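Local structure of putative major capsid protein (Cafeteriavirus-dependent mavirus, 6G44) at the interface of chains A and B. The protein forms the main building block of the mavirus capsid, a double jelly-roll protein that assembles into trimers packed side by side in the icosahedral shell. Sequence-based numbering; all coordinates share one arbitrary frame. Chains: chain A/B, Putative major capsid protein.

Contact 1: the interface of chains A and B. Residues chain A 13-16; chain B 31-34.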
ATOM      1  N   THR A  13       1.155  28.060  22.242  1.00 17.28           N
ATOM      2  CA  THR A  13       0.098  27.544  21.368  1.00 17.06           C
ATOM      3  C   THR A  13       0.233  28.010  19.940  1.00 16.81           C
ATOM      4  O   THR A  13       0.765  29.100  19.683  1.00 18.39           O
ATOM      5  CB  THR A  13      -1.292  27.901  21.886  1.00 17.47           C
ATOM      6  OG1 THR A  13      -1.359  29.313  22.160  1.00 17.61           O
ATOM      7  CG2 THR A  13      -1.610  27.106  23.140  1.00 17.14           C
ATOM      8  N   VAL A  14      -0.231  27.159  19.022  1.00 15.92           N
ATOM      9  CA  VAL A  14      -0.322  27.473  17.589  1.00 16.23           C
ATOM     10  C   VAL A  14      -1.709  27.065  17.099  1.00 16.31           C
ATOM     11  O   VAL A  14      -2.415  26.324  17.756  1.00 16.42           O
ATOM     12  CB  VAL A  14       0.758  26.730  16.755  1.00 16.21           C
ATOM     13  CG1 VAL A  14       2.148  27.103  17.241  1.00 16.67           C
ATOM     14  CG2 VAL A  14       0.566  25.225  16.792  1.00 16.26           C
ATOM     15  N   LEU A  15      -2.095  27.560  15.930  1.00 17.51           N
ATOM     16  CA  LEU A  15      -3.339  27.106  15.293  1.00 18.96           C
ATOM     17  C   LEU A  15      -3.049  26.266  14.068  1.00 18.24           C
ATOM     18  O   LEU A  15      -2.627  26.818  13.045  1.00 19.50           O
ATOM     19  CB  LEU A  15      -4.201  28.285  14.877  1.00 21.00           C
ATOM     20  CG  LEU A  15      -4.730  29.226  15.933  1.00 21.65           C
ATOM     21  CD1 LEU A  15      -5.733  30.164  15.264  1.00 22.57           C
ATOM     22  CD2 LEU A  15      -5.391  28.470  17.064  1.00 22.01           C
ATOM     23  N   GLN A  16      -3.268  24.970  14.147  1.00 17.36           N
ATOM     24  CA  GLN A  16      -3.120  24.083  12.997  1.00 18.68           C
ATOM     25  C   GLN A  16      -4.155  24.471  11.949  1.00 19.27           C
ATOM     26  O   GLN A  16      -5.322  24.630  12.267  1.00 18.94           O
ATOM     27  CB  GLN A  16      -3.314  22.623  13.403  1.00 20.78           C
ATOM     28  CG  GLN A  16      -3.072  21.592  12.295  1.00 23.69           C
ATOM     29  CD  GLN A  16      -1.631  21.557  11.845  1.00 27.35           C
ATOM     30  OE1 GLN A  16      -0.726  21.428  12.662  1.00 30.52           O
ATOM     31  NE2 GLN A  16      -1.405  21.693  10.528  1.00 31.40           N
TER
ATOM     32  N   ILE B  31       1.426  23.354  21.709  1.00 15.43           N
ATOM     33  CA  ILE B  31       0.095  22.752  21.644  1.00 15.53           C
ATOM     34  C   ILE B  31      -0.751  23.442  20.577  1.00 14.96           C
ATOM     35  O   ILE B  31      -0.856  24.659  20.566  1.00 15.67           O
ATOM     36  CB  ILE B  31      -0.612  22.796  22.997  1.00 16.27           C
ATOM     37  CG1 ILE B  31       0.239  22.057  24.054  1.00 17.73           C
ATOM     38  CG2 ILE B  31      -2.014  22.197  22.921  1.00 17.36           C
ATOM     39  CD1 ILE B  31       0.581  20.627  23.696  1.00 17.90           C
ATOM     40  N   ALA B  32      -1.348  22.635  19.690  1.00 14.65           N
ATOM     41  CA  ALA B  32      -2.185  23.187  18.629  1.00 14.66           C
ATOM     42  C   ALA B  32      -3.663  23.220  19.002  1.00 15.26           C
ATOM     43  O   ALA B  32      -4.179  22.261  19.558  1.00 16.48           O
ATOM     44  CB  ALA B  32      -1.983  22.388  17.355  1.00 14.81           C
ATOM     45  N   SER B  33      -4.323  24.318  18.658  1.00 15.17           N
ATOM     46  CA  SER B  33      -5.762  24.311  18.383  1.00 14.79           C
ATOM     47  C   SER B  33      -5.888  24.163  16.867  1.00 15.70           C
ATOM     48  O   SER B  33      -4.946  23.719  16.201  1.00 16.73           O
ATOM     49  CB  SER B  33      -6.473  25.550  18.946  1.00 14.92           C
ATOM     50  OG  SER B  33      -7.874  25.460  18.716  1.00 14.24           O
ATOM     51  N   ARG B  34      -7.048  24.460  16.312  1.00 15.67           N
ATOM     52  CA  ARG B  34      -7.263  24.172  14.911  1.00 15.79           C
ATOM     53  C   ARG B  34      -8.317  25.070  14.279  1.00 15.08           C
ATOM     54  O   ARG B  34      -9.292  25.439  14.920  1.00 14.81           O
ATOM     55  CB  ARG B  34      -7.695  22.723  14.760  1.00 16.92           C
ATOM     56  CG  ARG B  34      -7.673  22.219  13.342  1.00 18.11           C
ATOM     57  CD  ARG B  34      -8.121  20.783  13.288  1.00 19.89           C
ATOM     58  NE  ARG B  34      -7.087  19.905  13.811  1.00 25.82           N
ATOM     59  CZ  ARG B  34      -6.147  19.297  13.092  1.00 25.08           C
ATOM     60  NH1 ARG B  34      -6.071  19.424  11.766  1.00 30.22           N
ATOM     61  NH2 ARG B  34      -5.282  18.532  13.699  1.00 28.00           N
TER
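A:Val14 and B:Ala32 lie abreast where strand 13-16 of one subunit runs parallel to strand 29-34 of the next, making a short piece of intersubunit β-sheet. The register is that of a parallel pair, though the rungs differ in direction. The amide of A:Val14 gives its hydrogen to the carbonyl of B:Ile31 (N to O 3.0 Å), and the carbonyl of A:Val14 takes one from the amide of B:Ser33 (O to N 2.9 Å), so this residue is gripped on both its polar groups. The third rung, from A:Gln16 N to B:Ser33 O, is 2.9 Å long, but its donor stands above the carbonyl plane.

A:Gln16 repays following outwards. A:Gln16 CB lies 3.4 Å from B:Ser33 O, still close to the ladder. Because chi1 is -175°, CG swings away from the backbone N and comes over one face of the B:Arg34 guanidinium, 3.6 Å above its plane and toward the rim; B:Arg34 NH1 is 3.7 Å from A:Gln16 CG. A bend at chi2 (66°) then turns the terminal amide, so that the two side chains lie alongside, pointing the same way, with their flat ends 34° apart. The contact is made by a methylene on a guanidinium face, a use of long, amphipathic side chains that asks for no charge pairing.

Smaller groups fill the rest. A:Val14 CG2 meets B:Ala32 CB at 3.9 Å, a branched residue suited to an extended strand, lying beside a small methyl on the same face of the sheet. On the opposite face, A:Leu15 CD2 touches B:Ser33 CB at 3.6 Å.

Since most of the bonding is by backbone, the site works as strand addition: the N-terminal segment of one capsid subunit adds a strand beside strand 29-34 of its neighbour and probably helps tie the trimer together.

Contact 2: the interface of chains A and B. Residues chain A 33-34, 278; chain B 441-443, 500.
The hydroxyl of A:Ser33 donates a hydrogen bond to the backbone carbonyl of B:Ala442, with OG and O 2.7 Å apart. The donor lies in the carbonyl plane and on a lone pair, at a C=O...OG angle of 133°, as expected for a well-formed bond. Placing OG anti to the backbone N (chi1 179°) carries the hydroxyl across to the neighbouring loop. Serine suits this position: it is short enough to let the loop come close, yet polar enough to satisfy a carbonyl there. A:Ser33 CB also comes within 3.9 Å of B:Leu500 CD2, a marginal apolar contact.

A water molecule makes a second link beside the direct one. The oxygen of water 1 lies 2.7 Å from A:Arg34 O, the backbone carbonyl oxygen. The same water oxygen is 2.9 Å from B:Ala442 N, with the amide hydrogen pointing almost straight at it. Both backbone groups of B:Ala442 are thus engaged, and its small methyl probably does not hinder the approach.

At the flank, A:Glu278 and B:Met441 reach toward each other from opposite directions. The bend at chi3 (75°) turns the terminal methyl of the methionine toward the carboxylate, with B:Met441 CE 3.2 Å from A:Glu278 OE2 and SD a little farther, at 3.5 Å from the same oxygen. This is a van der Waals approach, for which a flexible, polarisable side chain is well fitted.

Within the fold, the end of strand 29-34 and the 3-10 helix 277-279 of chain A face a loop of chain B between the 3-10 helix 430-433 and strand 448-457, with helix 497-501 of chain B alongside.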
ATOM      1  N   SER A  33      11.202  24.726 -14.587  1.00 17.13           N
ATOM      2  CA  SER A  33      11.466  23.929 -15.782  1.00 16.41           C
ATOM      3  C   SER A  33      12.138  22.663 -15.250  1.00 17.87           C
ATOM      4  O   SER A  33      11.955  22.312 -14.092  1.00 18.60           O
ATOM      5  CB  SER A  33      12.313  24.698 -16.809  1.00 16.95           C
ATOM      6  OG  SER A  33      12.576  23.899 -17.956  1.00 16.08           O
ATOM      7  N   ARG A  34      12.811  21.909 -16.097  1.00 17.04           N
ATOM      8  CA  ARG A  34      13.428  20.665 -15.613  1.00 18.01           C
ATOM      9  C   ARG A  34      14.595  20.225 -16.416  1.00 17.63           C
ATOM     10  O   ARG A  34      14.644  20.437 -17.635  1.00 18.83           O
ATOM     11  CB  ARG A  34      12.316  19.602 -15.758  1.00 19.35           C
ATOM     12  CG  ARG A  34      12.641  18.217 -15.232  1.00 21.21           C
ATOM     13  CD  ARG A  34      11.510  17.221 -15.447  1.00 23.39           C
ATOM     14  NE  ARG A  34      10.326  17.633 -14.706  1.00 27.53           N
ATOM     15  CZ  ARG A  34      10.077  17.359 -13.426  1.00 27.17           C
ATOM     16  NH1 ARG A  34      10.909  16.631 -12.688  1.00 29.01           N
ATOM     17  NH2 ARG A  34       8.962  17.819 -12.886  1.00 29.51           N
ATOM     18  N   GLU A 278      23.416  22.760 -17.056  1.00 21.96           N
ATOM     19  CA  GLU A 278      22.907  23.479 -15.890  1.00 22.69           C
ATOM     20  C   GLU A 278      23.414  22.987 -14.542  1.00 23.61           C
ATOM     21  O   GLU A 278      23.280  23.712 -13.542  1.00 25.12           O
ATOM     22  CB  GLU A 278      21.378  23.529 -15.894  1.00 23.23           C
ATOM     23  CG  GLU A 278      20.818  24.196 -17.141  1.00 23.60           C
ATOM     24  CD  GLU A 278      20.402  23.231 -18.231  1.00 24.28           C
ATOM     25  OE1 GLU A 278      21.039  22.173 -18.391  1.00 23.78           O
ATOM     26  OE2 GLU A 278      19.443  23.547 -18.957  1.00 24.99           O
TER
ATOM     27  N   MET B 441      13.573  23.256 -23.613  1.00 16.13           N
ATOM     28  CA  MET B 441      13.360  22.994 -22.191  1.00 16.42           C
ATOM     29  C   MET B 441      11.902  23.222 -21.900  1.00 15.23           C
ATOM     30  O   MET B 441      11.293  24.104 -22.485  1.00 14.56           O
ATOM     31  CB  MET B 441      14.175  23.970 -21.354  1.00 18.57           C
ATOM     32  CG  MET B 441      15.673  23.736 -21.441  1.00 20.22           C
ATOM     33  SD  MET B 441      16.610  24.937 -20.496  1.00 22.92           S
ATOM     34  CE  MET B 441      16.313  24.353 -18.823  1.00 21.82           C
ATOM     35  N   ALA B 442      11.351  22.485 -20.947  1.00 13.80           N
ATOM     36  CA  ALA B 442       9.965  22.674 -20.547  1.00 14.24           C
ATOM     37  C   ALA B 442       9.727  24.136 -20.198  1.00 13.58           C
ATOM     38  O   ALA B 442      10.510  24.716 -19.459  1.00 14.03           O
ATOM     39  CB  ALA B 442       9.652  21.824 -19.337  1.00 14.71           C
ATOM     40  N   ASN B 443       8.630  24.681 -20.741  1.00 14.19           N
ATOM     41  CA  ASN B 443       8.211  26.071 -20.516  1.00 15.13           C
ATOM     42  C   ASN B 443       9.017  27.123 -21.284  1.00 15.90           C
ATOM     43  O   ASN B 443       8.810  28.316 -21.070  1.00 16.01           O
ATOM     44  CB  ASN B 443       8.172  26.405 -19.019  1.00 14.95           C
ATOM     45  CG  ASN B 443       7.153  25.579 -18.272  1.00 15.49           C
ATOM     46  OD1 ASN B 443       6.080  25.295 -18.792  1.00 16.15           O
ATOM     47  ND2 ASN B 443       7.484  25.201 -17.040  1.00 15.72           N
ATOM     48  N   LEU B 500      15.717  30.328 -18.414  1.00 18.09           N
ATOM     49  CA  LEU B 500      15.676  28.982 -17.831  1.00 18.33           C
ATOM     50  C   LEU B 500      17.075  28.404 -17.619  1.00 20.04           C
ATOM     51  O   LEU B 500      17.352  27.860 -16.553  1.00 19.71           O
ATOM     52  CB  LEU B 500      14.819  28.050 -18.699  1.00 17.80           C
ATOM     53  CG  LEU B 500      13.346  28.451 -18.795  1.00 17.29           C
ATOM     54  CD1 LEU B 500      12.602  27.526 -19.750  1.00 17.97           C
ATOM     55  CD2 LEU B 500      12.685  28.495 -17.414  1.00 17.16           C
TER
HETATM   56  O   HOH W   1      13.000  20.385 -19.773  1.00 14.20           O

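Contact 1 and contact 2 have their C-alpha centres about 39 Å apart, yet both use strand 29-34, and in particular residues 33 and 34, taken from chain B in contact 1 and from chain A in contact 2. Since the copies share one sequence, the strand can receive a neighbour's N-terminal segment along its backbone while its end meets a loop of another subunit. In the deposited trimer the same segment could therefore serve two partners at once, linking the subunits in a ring. The whole A-B interface is not an exact two-fold, which is compatible with, but does not by itself show, such a ring.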